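Local coordinates for hypothetical protein TM1010 (Thermotoga maritima, PDB 2F4P) that is of unknown function but belongs to the cupin superfamily, small proteins built around an antiparallel beta-barrel, at residues A[68-73]-A[105-110]; A[80-85]-A[141-146]; A[31-36]-A[57-62]. One frame throughout, in Å; residues are numbered along the deposited sequence.

Interaction 1. Residues A[68-73]-A[105-110]; sequences GGQILI and HWHGAA
Gln70 reaches into the barrel with its CG anti to the backbone N (chi1 179°) and the chain extended beyond it, so that the amide stands before His105 and His107, whose rings share one side of strand 105-109. The two planes are strongly turned, 71° between the Gln70 amide and the His105 ring. Between His105 NE2 and Gln70 OE1, 3.2 Å apart, there is only a weak, poorly aimed hydrogen bond (132°). Firmer partners lie outside: Gln70 NE2 bonds to Tyr51 OH, and the main bond of the His105 ring runs from ND1 to Val103 O, which helps to set the ring's rotation. Strands 70-73 and 105-109 run nearly parallel, but their axes are 11.0 Å distant; they belong to the two facing sheets of a cupin beta-barrel, and their side chains meet in its interior. Next along the strands, Leu72 puts CD1 over one face of the His107 ring, 3.9 Å from the ring centroid, in a CH-pi contact offset toward the rim. The neighbouring His105 meets that ring at its edge through CD2. An unknown ligand, probably from the crystallisation liquor, is hydrogen-bonded to both His107 NE2 and Gln70 NE2, which suggests a polar pocket inside the barrel.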
ATOM      1  N   GLY A  68      15.931  -2.113  -4.399  1.00 36.44           N
ATOM      2  CA  GLY A  68      14.811  -1.841  -5.268  1.00 35.67           C
ATOM      3  C   GLY A  68      13.990  -0.634  -4.901  1.00 37.73           C
ATOM      4  O   GLY A  68      13.057  -0.275  -5.629  1.00 39.73           O
ATOM      5  N   GLY A  69      14.291  -0.008  -3.778  1.00 37.91           N
ATOM      6  CA  GLY A  69      13.498   1.139  -3.352  1.00 42.09           C
ATOM      7  C   GLY A  69      12.363   0.727  -2.405  1.00 41.84           C
ATOM      8  O   GLY A  69      12.117  -0.485  -2.129  1.00 43.55           O
ATOM      9  N   GLN A  70      11.681   1.740  -1.894  1.00 38.85           N
ATOM     10  CA  GLN A  70      10.607   1.521  -0.927  1.00 38.49           C
ATOM     11  C   GLN A  70       9.647   2.704  -0.983  1.00 38.78           C
ATOM     12  O   GLN A  70      10.061   3.829  -1.277  1.00 37.70           O
ATOM     13  CB  GLN A  70      11.250   1.337   0.479  1.00 40.69           C
ATOM     14  CG  GLN A  70      10.281   1.120   1.652  1.00 45.08           C
ATOM     15  CD  GLN A  70      11.016   0.843   3.002  1.00 48.07           C
ATOM     16  OE1 GLN A  70      12.033   1.500   3.354  1.00 57.78           O
ATOM     17  NE2 GLN A  70      10.522  -0.147   3.731  1.00 43.34           N
ATOM     18  N   ILE A  71       8.358   2.433  -0.723  1.00 36.82           N
ATOM     19  CA  ILE A  71       7.325   3.445  -0.639  1.00 39.43           C
ATOM     20  C   ILE A  71       6.668   3.315   0.744  1.00 38.40           C
ATOM     21  O   ILE A  71       6.282   2.211   1.137  1.00 38.98           O
ATOM     22  CB  ILE A  71       6.264   3.257  -1.749  1.00 35.97           C
ATOM     23  CG1 ILE A  71       6.870   3.523  -3.137  1.00 38.42           C
ATOM     24  CG2 ILE A  71       5.038   4.189  -1.517  1.00 36.51           C
ATOM     25  CD1 ILE A  71       6.082   2.871  -4.256  1.00 44.49           C
ATOM     26  N   LEU A  72       6.558   4.417   1.477  1.00 36.46           N
ATOM     27  CA  LEU A  72       5.836   4.434   2.753  1.00 37.40           C
ATOM     28  C   LEU A  72       4.550   5.230   2.594  1.00 37.03           C
ATOM     29  O   LEU A  72       4.531   6.274   1.931  1.00 38.11           O
ATOM     30  CB  LEU A  72       6.647   5.099   3.860  1.00 37.92           C
ATOM     31  CG  LEU A  72       8.115   4.703   4.014  1.00 42.82           C
ATOM     32  CD1 LEU A  72       8.691   5.407   5.228  1.00 43.85           C
ATOM     33  CD2 LEU A  72       8.264   3.208   4.143  1.00 40.74           C
ATOM     34  N   ILE A  73       3.484   4.721   3.210  1.00 35.07           N
ATOM     35  CA  ILE A  73       2.189   5.374   3.217  1.00 35.55           C
ATOM     36  C   ILE A  73       1.742   5.444   4.662  1.00 34.16           C
ATOM     37  O   ILE A  73       1.451   4.414   5.264  1.00 35.17           O
ATOM     38  CB  ILE A  73       1.156   4.587   2.396  1.00 36.07           C
ATOM     39  CG1 ILE A  73       1.644   4.387   0.957  1.00 37.92           C
ATOM     40  CG2 ILE A  73      -0.163   5.306   2.428  1.00 38.84           C
ATOM     41  CD1 ILE A  73       0.771   3.434   0.146  1.00 42.51           C
ATOM     42  N   HIS A 105      18.713   5.327   4.784  1.00 34.52           N
ATOM     43  CA  HIS A 105      17.709   6.138   5.502  1.00 35.36           C
ATOM     44  C   HIS A 105      17.252   5.388   6.761  1.00 34.88           C
ATOM     45  O   HIS A 105      17.592   4.210   6.974  1.00 35.44           O
ATOM     46  CB  HIS A 105      16.506   6.361   4.598  1.00 35.20           C
ATOM     47  CG  HIS A 105      15.750   5.100   4.354  1.00 38.65           C
ATOM     48  ND1 HIS A 105      16.167   4.174   3.420  1.00 47.77           N
ATOM     49  CD2 HIS A 105      14.701   4.546   4.999  1.00 43.53           C
ATOM     50  CE1 HIS A 105      15.364   3.127   3.462  1.00 46.33           C
ATOM     51  NE2 HIS A 105      14.476   3.324   4.417  1.00 39.06           N
ATOM     52  N   TRP A 106      16.542   6.088   7.612  1.00 35.80           N
ATOM     53  CA  TRP A 106      15.767   5.419   8.666  1.00 34.79           C
ATOM     54  C   TRP A 106      14.409   6.060   8.708  1.00 35.93           C
ATOM     55  O   TRP A 106      14.229   7.183   8.201  1.00 35.59           O
ATOM     56  CB  TRP A 106      16.454   5.513  10.025  1.00 35.96           C
ATOM     57  CG  TRP A 106      16.604   6.911  10.564  1.00 33.21           C
ATOM     58  CD1 TRP A 106      17.636   7.750  10.321  1.00 38.52           C
ATOM     59  CD2 TRP A 106      15.702   7.620  11.431  1.00 36.01           C
ATOM     60  NE1 TRP A 106      17.453   8.932  10.992  1.00 35.83           N
ATOM     61  CE2 TRP A 106      16.269   8.889  11.671  1.00 38.24           C
ATOM     62  CE3 TRP A 106      14.488   7.294  12.064  1.00 37.87           C
ATOM     63  CZ2 TRP A 106      15.662   9.847  12.509  1.00 41.15           C
ATOM     64  CZ3 TRP A 106      13.875   8.243  12.885  1.00 39.77           C
ATOM     65  CH2 TRP A 106      14.464   9.502  13.107  1.00 36.33           C
ATOM     66  N   HIS A 107      13.450   5.348   9.295  1.00 36.40           N
ATOM     67  CA  HIS A 107      12.173   5.972   9.629  1.00 34.38           C
ATOM     68  C   HIS A 107      11.692   5.471  10.971  1.00 34.20           C
ATOM     69  O   HIS A 107      12.125   4.434  11.460  1.00 35.24           O
ATOM     70  CB  HIS A 107      11.105   5.737   8.530  1.00 35.28           C
ATOM     71  CG  HIS A 107      10.999   4.323   8.036  1.00 33.89           C
ATOM     72  ND1 HIS A 107       9.944   3.498   8.377  1.00 40.46           N
ATOM     73  CD2 HIS A 107      11.782   3.605   7.206  1.00 38.77           C
ATOM     74  CE1 HIS A 107      10.104   2.323   7.803  1.00 37.27           C
ATOM     75  NE2 HIS A 107      11.222   2.352   7.099  1.00 45.53           N
ATOM     76  N   GLY A 108      10.750   6.192  11.553  1.00 33.65           N
ATOM     77  CA  GLY A 108      10.237   5.766  12.838  1.00 36.03           C
ATOM     78  C   GLY A 108       9.324   6.764  13.465  1.00 34.76           C
ATOM     79  O   GLY A 108       8.956   7.759  12.864  1.00 34.54           O
ATOM     80  N   ALA A 109       8.977   6.504  14.722  1.00 36.32           N
ATOM     81  CA  ALA A 109       7.986   7.312  15.386  1.00 34.34           C
ATOM     82  C   ALA A 109       8.605   8.575  15.918  1.00 36.39           C
ATOM     83  O   ALA A 109       9.827   8.684  16.086  1.00 38.10           O
ATOM     84  CB  ALA A 109       7.354   6.538  16.508  1.00 35.64           C
ATOM     85  N   ALA A 110       7.734   9.525  16.221  1.00 35.75           N
ATOM     86  CA  ALA A 110       8.093  10.674  17.033  1.00 36.32           C
ATOM     87  C   ALA A 110       8.409  10.250  18.482  1.00 36.43           C
ATOM     88  O   ALA A 110       8.043   9.159  18.911  1.00 36.38           O
ATOM     89  CB  ALA A 110       6.933  11.687  17.018  1.00 37.18           C
TER

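Interaction 2. Residues A[80-85]-A[141-146]; sequences FYQERG and RKATEG. With EDO (1,2-ethanediol), chain F; EDO (1,2-ethanediol), chain G.
Thr144 lays its methyl almost squarely on the ring of Phe80: CG2 is 3.6 Å from the ring centroid and 12° off the normal, a CH-pi contact centred on the face. With chi1 of Thr144 at 64°, CG2 stands anti to the carbonyl carbon and turns to the ring, while OG1 goes back to the helix and bonds to Tyr140 O. The same ring approaches backbone as well, its CE2 lying 3.7 Å from Ala143 O. Beside it, Ala143 CB touches Gln82 OE1 at 3.9 Å, a plain van der Waals contact. Here the last turn of the C-terminal helix 137-144 packs against strand 78-83 on the outside of the cupin beta-barrel; Trp106 of the adjoining strand 105-109 also touches Phe80 and Ala143. The Gln82 amide has polar partners on both of its ends: OE1 accepts from Trp106 NE1, and NE2 donates to Lys86 O and, nearly straight (170°), to O2 of a 1,2-ethanediol at 3.1 Å. That diol, probably from the crystallisation liquor, lies beside Ala143. The helix ends just here, Arg141 O accepting from both Thr144 N and Glu145 N. On the strand's other side, Tyr81 OH bonds to Glu83 OE2 at 2.6 Å through the carboxylate's anti lone pair, and a second such diol takes the N-H of Glu83.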
ATOM      1  N   PHE A  80       9.063  10.322  11.602  1.00 36.47           N
ATOM      2  CA  PHE A  80      10.183  10.948  10.932  1.00 38.12           C
ATOM      3  C   PHE A  80      10.783  10.009   9.917  1.00 37.61           C
ATOM      4  O   PHE A  80      10.816   8.789  10.129  1.00 36.03           O
ATOM      5  CB  PHE A  80      11.269  11.332  11.937  1.00 37.55           C
ATOM      6  CG  PHE A  80      10.870  12.441  12.811  1.00 38.78           C
ATOM      7  CD1 PHE A  80      10.090  12.198  13.940  1.00 36.26           C
ATOM      8  CD2 PHE A  80      11.222  13.737  12.513  1.00 41.39           C
ATOM      9  CE1 PHE A  80       9.696  13.256  14.765  1.00 38.21           C
ATOM     10  CE2 PHE A  80      10.833  14.779  13.323  1.00 39.72           C
ATOM     11  CZ  PHE A  80      10.067  14.536  14.458  1.00 40.77           C
ATOM     12  N   TYR A  81      11.238  10.612   8.817  1.00 39.37           N
ATOM     13  CA  TYR A  81      12.016   9.966   7.783  1.00 37.83           C
ATOM     14  C   TYR A  81      13.293  10.788   7.565  1.00 39.02           C
ATOM     15  O   TYR A  81      13.240  11.993   7.467  1.00 39.03           O
ATOM     16  CB  TYR A  81      11.217   9.886   6.483  1.00 38.33           C
ATOM     17  CG  TYR A  81      12.007   9.500   5.247  1.00 33.11           C
ATOM     18  CD1 TYR A  81      12.468   8.202   5.055  1.00 36.84           C
ATOM     19  CD2 TYR A  81      12.322  10.452   4.273  1.00 36.77           C
ATOM     20  CE1 TYR A  81      13.172   7.848   3.930  1.00 37.31           C
ATOM     21  CE2 TYR A  81      13.046  10.097   3.136  1.00 36.84           C
ATOM     22  CZ  TYR A  81      13.468   8.793   2.968  1.00 38.07           C
ATOM     23  OH  TYR A  81      14.182   8.422   1.844  1.00 37.81           O
ATOM     24  N   GLN A  82      14.436  10.122   7.504  1.00 37.12           N
ATOM     25  CA  GLN A  82      15.690  10.810   7.278  1.00 36.61           C
ATOM     26  C   GLN A  82      16.620  10.016   6.394  1.00 37.59           C
ATOM     27  O   GLN A  82      16.890   8.846   6.666  1.00 36.69           O
ATOM     28  CB  GLN A  82      16.387  11.092   8.590  1.00 37.50           C
ATOM     29  CG  GLN A  82      17.730  11.855   8.407  1.00 38.93           C
ATOM     30  CD  GLN A  82      18.271  12.400   9.717  1.00 39.49           C
ATOM     31  OE1 GLN A  82      18.457  11.656  10.691  1.00 39.01           O
ATOM     32  NE2 GLN A  82      18.551  13.705   9.748  1.00 41.89           N
ATOM     33  N   GLU A  83      17.135  10.686   5.364  1.00 37.70           N
ATOM     34  CA  GLU A  83      18.219  10.179   4.533  1.00 38.63           C
ATOM     35  C   GLU A  83      19.578  10.570   5.105  1.00 39.08           C
ATOM     36  O   GLU A  83      19.741  11.628   5.704  1.00 38.29           O
ATOM     37  CB  GLU A  83      18.056  10.700   3.095  1.00 39.33           C
ATOM     38  CG  GLU A  83      16.780  10.172   2.458  1.00 36.26           C
ATOM     39  CD  GLU A  83      16.455  10.747   1.118  1.00 40.71           C
ATOM     40  OE1 GLU A  83      17.288  11.513   0.599  1.00 36.77           O
ATOM     41  OE2 GLU A  83      15.386  10.374   0.564  1.00 38.98           O
ATOM     42  N   ARG A  84      20.556   9.690   4.930  1.00 36.69           N
ATOM     43  CA  ARG A  84      21.914   9.950   5.409  1.00 36.28           C
ATOM     44  C   ARG A  84      22.380  11.338   4.967  1.00 36.64           C
ATOM     45  O   ARG A  84      22.349  11.660   3.785  1.00 38.65           O
ATOM     46  CB  ARG A  84      22.836   8.860   4.857  1.00 38.14           C
ATOM     47  CG  ARG A  84      24.205   8.837   5.406  1.00 44.10           C
ATOM     48  CD  ARG A  84      24.567   7.399   5.837  1.00 56.43           C
ATOM     49  NE  ARG A  84      24.396   7.300   7.260  1.00 50.75           N
ATOM     50  CZ  ARG A  84      24.528   6.213   8.020  1.00 47.32           C
ATOM     51  NH1 ARG A  84      24.787   5.001   7.545  1.00 48.88           N
ATOM     52  NH2 ARG A  84      24.336   6.373   9.305  1.00 47.78           N
ATOM     53  N   GLY A  85      22.785  12.161   5.922  1.00 40.23           N
ATOM     54  CA  GLY A  85      23.360  13.473   5.641  1.00 40.98           C
ATOM     55  C   GLY A  85      22.355  14.562   5.301  1.00 42.13           C
ATOM     56  O   GLY A  85      22.757  15.663   4.930  1.00 41.07           O
ATOM     57  N   ARG A 141      17.705  12.374  18.702  1.00 35.70           N
ATOM     58  CA  ARG A 141      17.388  13.613  19.398  1.00 36.58           C
ATOM     59  C   ARG A 141      17.546  14.797  18.438  1.00 36.96           C
ATOM     60  O   ARG A 141      16.638  15.620  18.312  1.00 35.43           O
ATOM     61  CB  ARG A 141      18.300  13.770  20.611  1.00 36.17           C
ATOM     62  CG  ARG A 141      18.019  14.990  21.494  1.00 36.85           C
ATOM     63  CD  ARG A 141      19.030  15.069  22.632  1.00 38.53           C
ATOM     64  NE  ARG A 141      20.379  14.707  22.193  1.00 40.60           N
ATOM     65  CZ  ARG A 141      21.192  15.485  21.475  1.00 42.96           C
ATOM     66  NH1 ARG A 141      20.813  16.705  21.085  1.00 41.27           N
ATOM     67  NH2 ARG A 141      22.399  15.032  21.138  1.00 41.09           N
ATOM     68  N   LYS A 142      18.673  14.863  17.731  1.00 37.04           N
ATOM     69  CA  LYS A 142      18.916  16.001  16.836  1.00 38.60           C
ATOM     70  C   LYS A 142      17.898  16.046  15.710  1.00 36.60           C
ATOM     71  O   LYS A 142      17.457  17.117  15.313  1.00 37.21           O
ATOM     72  CB  LYS A 142      20.326  15.989  16.253  1.00 38.57           C
ATOM     73  CG  LYS A 142      21.400  16.408  17.209  1.00 40.73           C
ATOM     74  CD  LYS A 142      22.758  16.395  16.520  1.00 40.96           C
ATOM     75  N   ALA A 143      17.522  14.875  15.209  1.00 36.76           N
ATOM     76  CA  ALA A 143      16.497  14.764  14.196  1.00 37.34           C
ATOM     77  C   ALA A 143      15.114  15.178  14.667  1.00 37.96           C
ATOM     78  O   ALA A 143      14.359  15.755  13.887  1.00 37.30           O
ATOM     79  CB  ALA A 143      16.461  13.332  13.622  1.00 39.17           C
ATOM     80  N   THR A 144      14.791  14.913  15.928  1.00 36.45           N
ATOM     81  CA  THR A 144      13.403  14.997  16.399  1.00 38.37           C
ATOM     82  C   THR A 144      13.106  16.035  17.475  1.00 39.75           C
ATOM     83  O   THR A 144      11.979  16.517  17.561  1.00 38.64           O
ATOM     84  CB  THR A 144      12.936  13.633  16.960  1.00 39.03           C
ATOM     85  OG1 THR A 144      13.705  13.290  18.121  1.00 39.88           O
ATOM     86  CG2 THR A 144      13.081  12.562  15.920  1.00 41.50           C
ATOM     87  N   GLU A 145      14.083  16.357  18.313  1.00 42.55           N
ATOM     88  CA  GLU A 145      13.822  17.213  19.468  1.00 43.12           C
ATOM     89  C   GLU A 145      13.220  18.548  19.032  1.00 44.47           C
ATOM     90  O   GLU A 145      13.736  19.200  18.117  1.00 44.09           O
ATOM     91  CB  GLU A 145      15.100  17.455  20.285  1.00 45.45           C
ATOM     92  N   GLY A 146      12.110  18.923  19.676  1.00 44.51           N
ATOM     93  CA  GLY A 146      11.410  20.180  19.394  1.00 44.18           C
ATOM     94  C   GLY A 146      10.613  20.252  18.096  1.00 44.87           C
ATOM     95  O   GLY A 146      10.147  21.331  17.728  1.00 43.73           O
TER
HETATM   96  C1  EDO F 137      14.627  13.840   2.941  1.00 34.67           C
HETATM   97  O1  EDO F 137      13.220  13.877   2.680  1.00 38.47           O
HETATM   98  C2  EDO F 137      14.735  13.337   4.371  1.00 33.59           C
HETATM   99  O2  EDO F 137      16.084  13.281   4.812  1.00 23.83           O
HETATM  100  C1  EDO G 138      17.693  16.333  11.621  1.00 36.74           C
HETATM  101  O1  EDO G 138      16.955  17.036  10.644  1.00 34.05           O
HETATM  102  C2  EDO G 138      19.190  16.403  11.414  1.00 40.09           C
HETATM  103  O2  EDO G 138      19.736  15.290  12.113  1.00 40.51           O

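Interaction 3. Residues A[31-36]-A[57-62]; sequences GNVWVK and PGARTH
Peptide groups are the flat surfaces that meet Ala59 here: its CB sits against the backbone from Gly31 to Asn32, 3.4 Å from Asn32 O and 3.6 Å from Asn32 N. The neighbouring Arg60 turns away from 31-36, and its guanidinium donates through NH1 to Gly58 O at 3.0 Å; the oxygen is tilted 20° out of the guanidinium plane, and the donor lies in the carbonyl plane of Gly58. NH2 of Arg60 bonds to Val135 O, and the group makes a cation-pi contact with Tyr140, so its rotation is set from several directions. On the Ala59 side the apolar contact is completed by Val33, whose CG2 lies 3.8 Å from Ala59 CB. Val33 has CG1 anti to the backbone N (chi1 176°), which places CG2 beside that N and within reach of the methyl. The CA atoms of the two segments are nearest at Gly31 and Ala59, 4.4 Å apart. Gly31, without a side chain, lets the backbones approach here, and its backbone angles suit glycine. Segment 31-36 leads into strand 33-37 of one barrel sheet, while 57-62 leads into strand 60-65 of the other. The contact is van der Waals packing of one methyl on backbone and valine, without hydrogen bonds between the segments, whereas the bonds of Arg60 hold 57-62 internally and to residues outside the contact.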
ATOM      1  N   GLY A  31      13.876   0.069  19.899  1.00 35.17           N
ATOM      2  CA  GLY A  31      12.582   0.196  20.554  1.00 33.34           C
ATOM      3  C   GLY A  31      11.525  -0.812  20.101  1.00 36.20           C
ATOM      4  O   GLY A  31      11.836  -1.834  19.487  1.00 35.50           O
ATOM      5  N   ASN A  32      10.268  -0.518  20.437  1.00 35.18           N
ATOM      6  CA  ASN A  32       9.172  -1.463  20.280  1.00 34.46           C
ATOM      7  C   ASN A  32       8.448  -1.210  18.975  1.00 36.95           C
ATOM      8  O   ASN A  32       7.878  -0.141  18.771  1.00 35.38           O
ATOM      9  CB  ASN A  32       8.210  -1.364  21.466  1.00 36.05           C
ATOM     10  CG  ASN A  32       8.855  -1.812  22.757  1.00 42.24           C
ATOM     11  OD1 ASN A  32       9.645  -2.772  22.761  1.00 39.15           O
ATOM     12  ND2 ASN A  32       8.560  -1.111  23.852  1.00 40.29           N
ATOM     13  N   VAL A  33       8.474  -2.219  18.105  1.00 34.93           N
ATOM     14  CA  VAL A  33       7.910  -2.117  16.750  1.00 36.15           C
ATOM     15  C   VAL A  33       7.178  -3.426  16.490  1.00 36.06           C
ATOM     16  O   VAL A  33       7.649  -4.474  16.923  1.00 36.68           O
ATOM     17  CB  VAL A  33       9.036  -1.985  15.716  1.00 34.48           C
ATOM     18  CG1 VAL A  33       8.499  -1.966  14.253  1.00 39.36           C
ATOM     19  CG2 VAL A  33       9.860  -0.739  15.991  1.00 37.43           C
ATOM     20  N   TRP A  34       6.040  -3.363  15.808  1.00 36.48           N
ATOM     21  CA  TRP A  34       5.237  -4.533  15.437  0.50 38.65           C
ATOM     22  C   TRP A  34       5.068  -4.514  13.907  1.00 38.30           C
ATOM     23  O   TRP A  34       4.648  -3.490  13.376  1.00 37.40           O
ATOM     24  CB  TRP A  34       3.858  -4.450  16.111  0.50 41.56           C
ATOM     25  CG  TRP A  34       3.924  -3.980  17.556  0.50 45.40           C
ATOM     26  CD1 TRP A  34       3.634  -2.727  18.045  0.50 43.07           C
ATOM     27  CD2 TRP A  34       4.349  -4.757  18.670  0.50 41.62           C
ATOM     28  NE1 TRP A  34       3.856  -2.694  19.403  0.50 43.97           N
ATOM     29  CE2 TRP A  34       4.296  -3.926  19.810  0.50 40.25           C
ATOM     30  CE3 TRP A  34       4.780  -6.079  18.815  0.50 47.89           C
ATOM     31  CZ2 TRP A  34       4.647  -4.380  21.074  0.50 45.11           C
ATOM     32  CZ3 TRP A  34       5.122  -6.530  20.066  0.50 45.89           C
ATOM     33  CH2 TRP A  34       5.048  -5.686  21.188  0.50 46.54           C
ATOM     34  N   VAL A  35       5.367  -5.625  13.246  1.00 39.60           N
ATOM     35  CA  VAL A  35       5.269  -5.756  11.793  1.00 39.13           C
ATOM     36  C   VAL A  35       4.260  -6.856  11.401  1.00 38.56           C
ATOM     37  O   VAL A  35       4.338  -7.980  11.896  1.00 38.92           O
ATOM     38  CB  VAL A  35       6.639  -6.120  11.197  1.00 40.12           C
ATOM     39  CG1 VAL A  35       6.544  -6.176   9.666  1.00 40.97           C
ATOM     40  CG2 VAL A  35       7.723  -5.105  11.650  1.00 43.61           C
ATOM     41  N   LYS A  36       3.297  -6.524  10.543  1.00 38.29           N
ATOM     42  CA  LYS A  36       2.437  -7.529   9.913  1.00 38.82           C
ATOM     43  C   LYS A  36       2.708  -7.494   8.424  1.00 40.10           C
ATOM     44  O   LYS A  36       2.530  -6.458   7.796  1.00 38.33           O
ATOM     45  CB  LYS A  36       0.950  -7.236  10.124  1.00 40.24           C
ATOM     46  CG  LYS A  36       0.316  -7.886  11.326  1.00 49.31           C
ATOM     47  N   PRO A  57       6.224   5.264  20.389  1.00 35.04           N
ATOM     48  CA  PRO A  57       7.036   6.472  20.483  1.00 34.42           C
ATOM     49  C   PRO A  57       8.509   6.172  20.751  1.00 35.82           C
ATOM     50  O   PRO A  57       8.837   5.332  21.586  1.00 33.70           O
ATOM     51  CB  PRO A  57       6.385   7.246  21.633  1.00 34.94           C
ATOM     52  CG  PRO A  57       5.003   6.809  21.664  1.00 37.75           C
ATOM     53  CD  PRO A  57       5.011   5.352  21.221  1.00 34.97           C
ATOM     54  N   GLY A  58       9.385   6.824  19.990  1.00 36.65           N
ATOM     55  CA  GLY A  58      10.813   6.676  20.157  1.00 36.75           C
ATOM     56  C   GLY A  58      11.408   5.528  19.339  1.00 37.56           C
ATOM     57  O   GLY A  58      12.622   5.414  19.229  1.00 40.25           O
ATOM     58  N   ALA A  59      10.575   4.642  18.820  1.00 36.92           N
ATOM     59  CA  ALA A  59      11.079   3.473  18.102  1.00 35.07           C
ATOM     60  C   ALA A  59      11.325   3.824  16.642  1.00 36.51           C
ATOM     61  O   ALA A  59      10.657   4.699  16.062  1.00 33.91           O
ATOM     62  CB  ALA A  59      10.124   2.303  18.219  1.00 35.96           C
ATOM     63  N   ARG A  60      12.307   3.135  16.055  1.00 36.92           N
ATOM     64  CA  ARG A  60      12.711   3.409  14.685  1.00 35.87           C
ATOM     65  C   ARG A  60      13.578   2.319  14.119  1.00 36.18           C
ATOM     66  O   ARG A  60      14.214   1.552  14.848  1.00 33.72           O
ATOM     67  CB  ARG A  60      13.469   4.727  14.601  1.00 35.82           C
ATOM     68  CG  ARG A  60      14.885   4.732  15.178  1.00 42.81           C
ATOM     69  CD  ARG A  60      14.929   5.333  16.509  1.00 43.42           C
ATOM     70  NE  ARG A  60      16.282   5.456  17.090  1.00 41.98           N
ATOM     71  CZ  ARG A  60      16.508   5.909  18.325  1.00 41.09           C
ATOM     72  NH1 ARG A  60      15.496   6.267  19.107  1.00 38.72           N
ATOM     73  NH2 ARG A  60      17.739   5.989  18.795  1.00 46.16           N
ATOM     74  N   THR A  61      13.676   2.305  12.803  1.00 36.90           N
ATOM     75  CA  THR A  61      14.537   1.384  12.145  1.00 35.14           C
ATOM     76  C   THR A  61      15.985   1.786  12.409  1.00 34.68           C
ATOM     77  O   THR A  61      16.298   2.956  12.730  1.00 33.73           O
ATOM     78  CB  THR A  61      14.303   1.387  10.590  1.00 38.46           C
ATOM     79  OG1 THR A  61      14.760   2.637  10.038  1.00 34.49           O
ATOM     80  CG2 THR A  61      12.853   1.218  10.247  1.00 38.71           C
ATOM     81  N   HIS A  62      16.875   0.821  12.245  1.00 33.28           N
ATOM     82  CA  HIS A  62      18.286   1.137  12.005  1.00 33.79           C
ATOM     83  C   HIS A  62      18.425   1.856  10.661  1.00 34.75           C
ATOM     84  O   HIS A  62      17.492   1.860   9.827  1.00 35.97           O
ATOM     85  CB  HIS A  62      19.100  -0.150  11.996  1.00 36.55           C
ATOM     86  CG  HIS A  62      19.166  -0.821  13.331  1.00 35.64           C
ATOM     87  ND1 HIS A  62      19.914  -1.956  13.556  1.00 38.48           N
ATOM     88  CD2 HIS A  62      18.583  -0.512  14.514  1.00 38.78           C
ATOM     89  CE1 HIS A  62      19.793  -2.312  14.820  1.00 41.89           C
ATOM     90  NE2 HIS A  62      18.982  -1.459  15.422  1.00 41.14           N
TER

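Along the chain interaction 3 closes before interactions 1 and 2 open, and these two cross, their segments alternating. Strand 105-109 is the common element: it pairs with strand 60-65 of interaction 3 on one side and with strand 78-83 of interaction 2 on the other. Probable backbone hydrogen bonds link Ala109 N to Ala59 O (2.8 Å) and Gly108 O to Phe80 N (2.9 Å). Centres of 1 and 2, 1 and 3, and 2 and 3 lie about 13, 12 and 15 Å apart; nearest atoms of 2 and 3 are about 6 Å apart. Interaction 1 lies in the barrel interior, interaction 2 packs the C-terminal helix outside, and interaction 3 joins the sheets near strand ends.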